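PDB 4ZWS: recombination protein uvsY from Enterobacteria phage T4, which helps the UvsX recombinase assemble on single-stranded DNA and displace bound gp32, thereby promoting recombination and viral DNA synthesis. Local coordinates for residues 21-24 with 25-29. Residues are numbered along the deposited sequence; the frame is centred on the assembly and turned at random.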
loop_
_atom_site.group_PDB
_atom_site.type_symbol
_atom_site.label_atom_id
_atom_site.label_comp_id
_atom_site.label_asym_id
_atom_site.label_seq_id
_atom_site.Cartn_x
_atom_site.Cartn_y
_atom_site.Cartn_z
ATOM N N LEU A 21 -26.018 28.943 3.517
ATOM C CA LEU A 21 -24.951 28.166 2.920
ATOM C C LEU A 21 -23.552 28.807 3.077
ATOM O O LEU A 21 -22.584 28.098 3.357
ATOM C CB LEU A 21 -25.319 27.913 1.467
ATOM C CG LEU A 21 -24.927 26.549 0.928
ATOM C CD1 LEU A 21 -25.546 25.496 1.827
ATOM C CD2 LEU A 21 -25.528 26.417 -0.450
ATOM N N GLN A 22 -23.443 30.132 2.953
ATOM C CA GLN A 22 -22.151 30.815 3.166
ATOM C C GLN A 22 -21.675 30.664 4.597
ATOM O O GLN A 22 -20.483 30.466 4.845
ATOM C CB GLN A 22 -22.212 32.298 2.821
ATOM C CG GLN A 22 -22.266 32.618 1.348
ATOM C CD GLN A 22 -22.379 34.114 1.107
ATOM O OE1 GLN A 22 -21.496 34.744 0.514
ATOM N NE2 GLN A 22 -23.516 34.681 1.514
ATOM N N TYR A 23 -22.612 30.771 5.532
ATOM C CA TYR A 23 -22.299 30.551 6.925
ATOM C C TYR A 23 -21.774 29.132 7.132
ATOM O O TYR A 23 -20.769 28.929 7.805
ATOM C CB TYR A 23 -23.536 30.773 7.799
ATOM C CG TYR A 23 -23.325 30.236 9.185
ATOM C CD1 TYR A 23 -22.662 30.978 10.150
ATOM C CD2 TYR A 23 -23.734 28.942 9.511
ATOM C CE1 TYR A 23 -22.436 30.460 11.416
ATOM C CE2 TYR A 23 -23.510 28.417 10.763
ATOM C CZ TYR A 23 -22.861 29.180 11.716
ATOM O OH TYR A 23 -22.635 28.653 12.972
ATOM N N GLU A 24 -22.430 28.153 6.520
ATOM C CA GLU A 24 -22.054 26.760 6.736
ATOM C C GLU A 24 -20.640 26.525 6.238
ATOM O O GLU A 24 -19.888 25.757 6.834
ATOM C CB GLU A 24 -23.045 25.815 6.060
ATOM C CG GLU A 24 -24.457 25.834 6.660
ATOM C CD GLU A 24 -24.572 25.086 7.986
ATOM O OE1 GLU A 24 -25.612 24.421 8.195
ATOM O OE2 GLU A 24 -23.642 25.154 8.819
ATOM N N ALA A 25 -20.290 27.189 5.144
ATOM C CA ALA A 25 -18.950 27.109 4.584
ATOM C C ALA A 25 -17.890 27.630 5.540
ATOM O O ALA A 25 -16.849 27.006 5.705
ATOM C CB ALA A 25 -18.884 27.878 3.292
ATOM N N ALA A 26 -18.161 28.767 6.168
ATOM C CA ALA A 26 -17.222 29.380 7.105
ATOM C C ALA A 26 -17.128 28.550 8.379
ATOM O O ALA A 26 -16.036 28.318 8.901
ATOM C CB ALA A 26 -17.630 30.804 7.421
ATOM N N ASN A 27 -18.279 28.105 8.878
ATOM C CA ASN A 27 -18.321 27.346 10.113
ATOM C C ASN A 27 -17.692 25.962 9.937
ATOM O O ASN A 27 -17.267 25.338 10.913
ATOM C CB ASN A 27 -19.759 27.198 10.606
ATOM C CG ASN A 27 -19.833 26.642 12.025
ATOM O OD1 ASN A 27 -18.885 26.753 12.802
ATOM N ND2 ASN A 27 -20.957 26.020 12.356
ATOM N N ASN A 28 -17.644 25.481 8.698
ATOM C CA ASN A 28 -17.073 24.172 8.420
ATOM C C ASN A 28 -15.599 24.153 8.820
ATOM O O ASN A 28 -15.077 23.134 9.291
ATOM C CB ASN A 28 -17.231 23.792 6.952
ATOM C CG ASN A 28 -16.924 22.328 6.698
ATOM O OD1 ASN A 28 -17.707 21.450 7.051
ATOM N ND2 ASN A 28 -15.767 22.060 6.100
ATOM N N VAL A 29 -14.935 25.290 8.613
ATOM C CA VAL A 29 -13.533 25.441 8.987
ATOM C C VAL A 29 -13.358 25.350 10.491
ATOM O O VAL A 29 -12.420 24.737 10.988
ATOM C CB VAL A 29 -12.977 26.791 8.483
ATOM C CG1 VAL A 29 -11.458 26.844 8.574
ATOM C CG2 VAL A 29 -13.476 27.051 7.066
#
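Tyr23 and Asn27, one turn apart on helix 21-64, run their side chains alongside each other in the same direction. The contact is made by the far half of the ring: CB of Asn27 sits over one face, nearer the ring's border than its middle and 4.2 Å from the centroid of the Tyr23 ring, a CH-pi contact. With CG of Tyr23 anti to the backbone N (chi1 166°), the phenol swings along the helix toward its C-terminal end, which brings CE2, CZ and OH beside the amide nitrogen. The same choice at Asn27 (chi1 -169°) sets its amide next to the ring. The two planes are turned 42° against each other, so this is no flat stack. At the end of the pair, Tyr23 OH comes within 3.2 Å of Asn27 ND2, but the angle is too poor for a hydrogen bond. Asn27 N also donates to Tyr23 O at 2.8 Å.

Glu24 and Ala25 meet chiefly as chain neighbours. Ala25 N donates to Leu21 O at 3.0 Å, and in the next bond along Ala26 N donates to Gln22 O at 3.2 Å. The bond from Asn28 N to Glu24 O is weak. The Glu24 carboxylate turns to other partners: OE1 accepts from the backbone N of Asp17, and OE2 forms a salt bridge with Arg120. Asn28 OD1 accepts from Arg120 NH1 and its ND2 donates to Ile117 O, while Leu21 packs on Ile124 and Ile127, so this first part of helix 21-64 is joined to helix 91-135 beside it.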